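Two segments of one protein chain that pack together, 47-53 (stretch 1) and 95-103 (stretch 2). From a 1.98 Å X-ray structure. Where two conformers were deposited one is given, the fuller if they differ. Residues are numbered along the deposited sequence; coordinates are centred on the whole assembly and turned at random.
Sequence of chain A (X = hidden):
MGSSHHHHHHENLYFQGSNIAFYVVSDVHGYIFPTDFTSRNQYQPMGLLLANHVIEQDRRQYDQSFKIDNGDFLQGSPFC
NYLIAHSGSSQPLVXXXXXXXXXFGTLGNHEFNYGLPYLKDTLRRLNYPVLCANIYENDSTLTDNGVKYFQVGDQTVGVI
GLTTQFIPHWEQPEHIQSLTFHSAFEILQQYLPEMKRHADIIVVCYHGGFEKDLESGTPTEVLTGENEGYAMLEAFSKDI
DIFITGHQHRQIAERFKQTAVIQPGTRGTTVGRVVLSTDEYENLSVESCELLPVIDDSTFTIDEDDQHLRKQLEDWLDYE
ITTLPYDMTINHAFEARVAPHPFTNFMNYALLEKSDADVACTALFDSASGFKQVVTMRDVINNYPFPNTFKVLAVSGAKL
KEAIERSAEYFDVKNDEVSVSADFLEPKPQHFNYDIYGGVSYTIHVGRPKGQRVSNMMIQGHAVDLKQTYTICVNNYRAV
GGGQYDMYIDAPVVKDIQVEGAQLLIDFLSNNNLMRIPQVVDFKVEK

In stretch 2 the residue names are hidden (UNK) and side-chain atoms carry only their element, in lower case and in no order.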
ATOM      1  N   GLY A  47      -8.939   3.215 -12.965  1.00 20.35           N
ATOM      2  CA  GLY A  47     -10.018   3.392 -12.024  1.00 19.37           C
ATOM      3  C   GLY A  47     -11.069   2.319 -12.160  1.00 19.13           C
ATOM      4  O   GLY A  47     -11.175   1.690 -13.185  1.00 18.88           O
ATOM      5  N   LEU A  48     -11.855   2.149 -11.097  1.00 19.60           N
ATOM      6  CA  LEU A  48     -12.832   1.091 -11.003  1.00 19.50           C
ATOM      7  C   LEU A  48     -14.016   1.251 -11.963  1.00 19.01           C
ATOM      8  O   LEU A  48     -14.538   0.265 -12.492  1.00 17.91           O
ATOM      9  CB  LEU A  48     -13.324   0.992  -9.549  1.00 20.11           C
ATOM     10  CG  LEU A  48     -14.213  -0.202  -9.242  1.00 22.33           C
ATOM     11  CD1 LEU A  48     -13.403  -1.476  -9.348  1.00 22.06           C
ATOM     12  CD2 LEU A  48     -14.866  -0.091  -7.875  1.00 23.25           C
ATOM     13  N   LEU A  49     -14.450   2.473 -12.191  1.00 19.79           N
ATOM     14  CA  LEU A  49     -15.556   2.674 -13.123  1.00 20.21           C
ATOM     15  C   LEU A  49     -15.201   2.056 -14.481  1.00 20.61           C
ATOM     16  O   LEU A  49     -15.934   1.235 -15.007  1.00 18.42           O
ATOM     17  CB  LEU A  49     -15.879   4.144 -13.274  1.00 20.53           C
ATOM     18  CG  LEU A  49     -16.622   4.734 -12.078  1.00 21.36           C
ATOM     19  CD1 LEU A  49     -16.776   6.229 -12.297  1.00 21.50           C
ATOM     20  CD2 LEU A  49     -17.989   4.068 -11.897  1.00 22.49           C
ATOM     21  N   LEU A  50     -14.034   2.410 -15.001  1.00 20.24           N
ATOM     22  CA  LEU A  50     -13.613   1.948 -16.300  1.00 21.96           C
ATOM     23  C   LEU A  50     -13.210   0.480 -16.275  1.00 21.04           C
ATOM     24  O   LEU A  50     -13.572  -0.277 -17.177  1.00 20.06           O
ATOM     25  CB  LEU A  50     -12.496   2.842 -16.834  1.00 22.39           C
ATOM     26  CG  LEU A  50     -12.050   2.665 -18.257  1.00 24.65           C
ATOM     27  CD1 LEU A  50     -13.225   2.877 -19.201  1.00 26.65           C
ATOM     28  CD2 LEU A  50     -10.941   3.674 -18.528  1.00 25.58           C
ATOM     29  N   ALA A  51     -12.504   0.058 -15.229  1.00 19.94           N
ATOM     30  CA  ALA A  51     -12.128  -1.349 -15.133  1.00 18.85           C
ATOM     31  C   ALA A  51     -13.378  -2.222 -15.090  1.00 18.40           C
ATOM     32  O   ALA A  51     -13.431  -3.257 -15.725  1.00 17.39           O
ATOM     33  CB  ALA A  51     -11.277  -1.595 -13.915  1.00 19.01           C
ATOM     34  N   ASN A  52     -14.404  -1.778 -14.368  1.00 18.41           N
ATOM     35  CA  ASN A  52     -15.628  -2.549 -14.275  1.00 19.06           C
ATOM     36  C   ASN A  52     -16.354  -2.588 -15.624  1.00 20.25           C
ATOM     37  O   ASN A  52     -16.957  -3.603 -15.981  1.00 21.65           O
ATOM     38  CB  ASN A  52     -16.558  -2.002 -13.183  1.00 18.35           C
ATOM     39  CG  ASN A  52     -17.772  -2.862 -12.976  1.00 18.37           C
ATOM     40  OD1 ASN A  52     -17.671  -4.013 -12.521  1.00 19.80           O
ATOM     41  ND2 ASN A  52     -18.930  -2.300 -13.229  1.00 18.51           N
ATOM     42  N   HIS A  53     -16.356  -1.460 -16.337  1.00 20.03           N
ATOM     43  CA  HIS A  53     -16.927  -1.386 -17.675  1.00 21.06           C
ATOM     44  C   HIS A  53     -16.249  -2.443 -18.589  1.00 19.94           C
ATOM     45  O   HIS A  53     -16.905  -3.109 -19.375  1.00 17.76           O
ATOM     46  CB  HIS A  53     -16.748   0.032 -18.216  1.00 22.42           C
ATOM     47  CG  HIS A  53     -17.176   0.220 -19.628  1.00 25.00           C
ATOM     48  ND1 HIS A  53     -18.498   0.226 -20.013  1.00 26.13           N
ATOM     49  CD2 HIS A  53     -16.455   0.478 -20.747  1.00 25.85           C
ATOM     50  CE1 HIS A  53     -18.575   0.461 -21.304  1.00 27.22           C
ATOM     51  NE2 HIS A  53     -17.349   0.623 -21.773  1.00 27.97           N
ATOM     52  N   UNK A  95     -21.220   2.430  -2.127  1.00 22.84           N
ATOM     53  CA  UNK A  95     -22.242   2.529  -3.185  1.00 23.50           C
ATOM     54  C   UNK A  95     -21.679   2.147  -4.571  1.00 22.71           C
ATOM     55  O   UNK A  95     -22.352   1.454  -5.347  1.00 21.13           O
ATOM     56  c   UNK A  95     -23.756   4.183  -2.054  1.00 27.05           C
ATOM     57  o   UNK A  95     -23.977   3.262  -1.243  1.00 28.99           O
ATOM     58  c   UNK A  95     -22.849   3.912  -3.231  1.00 25.08           C
ATOM     59  o   UNK A  95     -24.265   5.306  -1.950  1.00 28.28           O
ATOM     60  N   UNK A  96     -20.466   2.599  -4.888  1.00 21.10           N
ATOM     61  CA  UNK A  96     -19.843   2.216  -6.148  1.00 20.97           C
ATOM     62  C   UNK A  96     -19.708   0.705  -6.220  1.00 21.07           C
ATOM     63  O   UNK A  96     -20.120   0.093  -7.220  1.00 23.37           O
ATOM     64  c   UNK A  96     -18.520   4.320  -6.767  1.00 21.12           C
ATOM     65  c   UNK A  96     -18.128   5.332  -5.904  1.00 21.29           C
ATOM     66  c   UNK A  96     -18.634   6.989  -7.558  1.00 22.71           C
ATOM     67  c   UNK A  96     -18.455   2.872  -6.359  1.00 20.75           C
ATOM     68  c   UNK A  96     -18.958   4.664  -8.040  1.00 22.32           C
ATOM     69  c   UNK A  96     -19.028   5.986  -8.438  1.00 23.06           C
ATOM     70  c   UNK A  96     -18.187   6.657  -6.299  1.00 22.01           C
ATOM     71  N   UNK A  97     -19.129   0.079  -5.193  1.00 20.01           N
ATOM     72  CA  UNK A  97     -18.961  -1.375  -5.239  1.00 19.79           C
ATOM     73  C   UNK A  97     -20.302  -2.097  -5.311  1.00 20.01           C
ATOM     74  O   UNK A  97     -20.468  -3.062  -6.061  1.00 18.50           O
ATOM     75  c   UNK A  97     -14.582  -2.732  -5.039  1.00 17.98           C
ATOM     76  c   UNK A  97     -15.931  -2.826  -4.815  1.00 18.48           C
ATOM     77  c   UNK A  97     -18.133  -1.892  -4.069  1.00 20.06           C
ATOM     78  c   UNK A  97     -13.917  -1.582  -4.713  1.00 17.80           C
ATOM     79  c   UNK A  97     -16.650  -1.770  -4.273  1.00 18.71           C
ATOM     80  c   UNK A  97     -14.594  -0.513  -4.172  1.00 17.82           C
ATOM     81  c   UNK A  97     -15.968  -0.612  -3.960  1.00 18.61           C
ATOM     82  o   UNK A  97     -12.560  -1.542  -4.947  1.00 17.81           O
ATOM     83  N   UNK A  98     -21.260  -1.614  -4.530  1.00 20.37           N
ATOM     84  CA  UNK A  98     -22.543  -2.223  -4.477  1.00 21.14           C
ATOM     85  C   UNK A  98     -23.293  -2.230  -5.803  1.00 21.31           C
ATOM     86  O   UNK A  98     -23.945  -3.231  -6.107  1.00 21.01           O
ATOM     87  n   UNK A  98     -23.709  -1.662  -0.950  1.00 23.19           N
ATOM     88  o   UNK A  98     -22.289  -3.109  -1.858  1.00 22.07           O
ATOM     89  c   UNK A  98     -23.084  -2.194  -1.980  1.00 22.01           C
ATOM     90  c   UNK A  98     -23.411  -1.614  -3.348  1.00 22.42           C
ATOM     91  N   UNK A  99     -23.211  -1.142  -6.586  0.50 21.33           N
ATOM     92  CA  UNK A  99     -23.880  -1.088  -7.898  0.50 22.40           C
ATOM     93  C   UNK A  99     -23.323  -2.119  -8.849  0.50 21.35           C
ATOM     94  O   UNK A  99     -24.038  -2.644  -9.684  0.50 21.08           O
ATOM     95  c   UNK A  99     -23.939   1.503  -7.961  0.50 23.93           C
ATOM     96  n   UNK A  99     -23.695   3.862  -8.541  0.50 25.48           N
ATOM     97  n   UNK A  99     -22.375   5.715  -8.460  0.50 25.82           N
ATOM     98  n   UNK A  99     -21.925   4.057  -9.992  0.50 23.27           N
ATOM     99  c   UNK A  99     -23.645   0.213  -8.653  0.50 22.71           C
ATOM    100  c   UNK A  99     -24.080   2.560  -9.035  0.50 24.58           C
ATOM    101  c   UNK A  99     -22.653   4.539  -8.992  0.50 24.89           C
ATOM    102  N   UNK A 100     -22.039  -2.409  -8.705  1.00 20.28           N
ATOM    103  CA  UNK A 100     -21.347  -3.295  -9.655  1.00 20.15           C
ATOM    104  C   UNK A 100     -21.613  -4.769  -9.508  1.00 20.40           C
ATOM    105  O   UNK A 100     -21.133  -5.576 -10.307  1.00 20.87           O
ATOM    106  c   UNK A 100     -19.581  -1.591  -9.957  1.00 20.62           C
ATOM    107  c   UNK A 100     -17.844   0.679 -10.243  1.00 24.58           C
ATOM    108 se   UNK A 100     -17.687  -1.208  -9.693  1.00 24.14          SE
ATOM    109  c   UNK A 100     -19.854  -3.009  -9.473  1.00 20.11           C
ATOM    110  N   UNK A 101     -22.320  -5.151  -8.459  1.00 21.00           N
ATOM    111  CA  UNK A 101     -22.650  -6.562  -8.230  1.00 21.94           C
ATOM    112  C   UNK A 101     -21.472  -7.531  -8.224  1.00 22.37           C
ATOM    113  O   UNK A 101     -21.416  -8.459  -9.025  1.00 23.87           O
ATOM    114  c   UNK A 101     -23.733  -7.023  -9.193  1.00 22.53           C
ATOM    115  N   UNK A 102     -20.525  -7.299  -7.298  1.00 22.80           N
ATOM    116  CA  UNK A 102     -19.419  -8.213  -7.080  1.00 22.70           C
ATOM    117  C   UNK A 102     -19.945  -9.438  -6.339  1.00 23.41           C
ATOM    118  O   UNK A 102     -21.049  -9.419  -5.776  1.00 24.35           O
ATOM    119  c   UNK A 102     -16.076  -7.110  -7.222  1.00 22.62           C
ATOM    120  c   UNK A 102     -17.792  -5.444  -7.409  1.00 25.38           C
ATOM    121  c   UNK A 102     -17.393  -6.705  -6.989  1.00 23.53           C
ATOM    122  c   UNK A 102     -18.323  -7.581  -6.230  1.00 22.55           C
ATOM    123  c   UNK A 102     -15.609  -5.052  -8.334  1.00 23.68           C
ATOM    124  c   UNK A 102     -16.915  -4.621  -8.100  1.00 24.71           C
ATOM    125  c   UNK A 102     -15.204  -6.304  -7.897  1.00 22.10           C
ATOM    126  N   UNK A 103     -19.136 -10.487  -6.324  1.00 22.67           N
ATOM    127  CA  UNK A 103     -19.507 -11.735  -5.697  1.00 22.88           C
ATOM    128  C   UNK A 103     -18.833 -11.892  -4.371  1.00 23.87           C
ATOM    129  O   UNK A 103     -19.440 -12.363  -3.401  1.00 22.89           O
ATOM    130  c   UNK A 103     -19.205 -12.886  -6.661  1.00 23.27           C
ATOM    131  c   UNK A 103     -20.079 -12.814  -7.912  1.00 22.69           C
ATOM    132  o   UNK A 103     -21.326 -12.974  -7.777  1.00 22.34           O
ATOM    133  o   UNK A 103     -19.530 -12.574  -9.018  1.00 21.17           O
TER
HETATM  134  O   HOH W   1     -21.498  -3.540 -13.093  1.00 24.33           O

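Position 95 carries two carbons, the second bearing two oxygens, and reaches nothing on stretch 1. That is a short carboxylate, Asp-95. Its charge suits a partly exposed site, and one oxygen is hydrogen-bonded elsewhere in the structure.

Position 96 has one carbon followed by a ring of six carbons without a heteroatom, and one ring carbon comes near CD2 of Leu-49. It is Phe-96. Its CA-to-CB bond points toward stretch 1, and CD1 of Phe-96 lies 4.0 Å from CD2 of Leu-49. A purely apolar ring fits this buried place beside a leucine methyl.

Position 97 has one carbon, then a ring of six carbons bearing one oxygen, and CD2 of Leu-48 sits over one face of the ring: Tyr-97. Although its CA-to-CB bond points away, the long ring brings its end back. CD2 of Leu-48 is 3.8 Å from the Tyr-97 ring centroid and 17° off the normal, a CH-pi contact. The ring thus offers an apolar face to the leucine, while its hydroxyl is hydrogen-bonded elsewhere.

At position 98 two carbons end in one oxygen and one nitrogen, out of reach of stretch 1. This is the amide of Asn-98, and both polar ends find partners elsewhere.

Position 99 runs through three carbons and a nitrogen to a carbon with two more nitrogens, with CD2 of Leu-49 at the edge of this end group. It is the guanidinium of Arg-99, whose NH2 comes within 4.4 Å of Leu-49 CD2. The exposed setting suits the charge, and the contact is marginal.

Position 100 is an unbranched chain of two carbons, selenium and a carbon, touching Leu-48, Leu-49 and Asn-52: selenomethionine, Met-100. Its SE lies 3.5 Å from Leu-48 CD2, CE 3.8 Å from Leu-49 CD2, and CG 3.4 Å from Asn-52 ND2. An extended, unbranched side chain can thread among all three residues.

Position 101 has a single carbon and makes no contact with stretch 1, hence Ala-101. It leaves helical angles with positive phi, and its small side chain suits an exposed turn where no packing against stretch 1 is required.

Position 102 is a carbon and a plain six-carbon ring, with CD1 of Leu-48 near the ring plane. It is Phe-102, whose CZ approaches Leu-48 CD1 at 4.3 Å. Its apolar bulk suits a buried position.

Position 103 has two carbons, the second with two oxygens, clear of stretch 1: Asp-103. A charged carboxylate suits this partly exposed site, and OD2 is hydrogen-bonded elsewhere.

The two helices run nearly parallel, 6° apart, with axes 11.4 Å apart at closest approach. Side chains bridge that gap, Met-100 packing against Leu-48, Leu-49 and Asn-52. No direct hydrogen bond joins the stretches; a water accepts from Asn-52 ND2 at 2.9 Å and donates weakly to Met-100 O at 3.5 Å. Apolar packing therefore dominates.

Stretch 2 95-103: DFYNRMAFD
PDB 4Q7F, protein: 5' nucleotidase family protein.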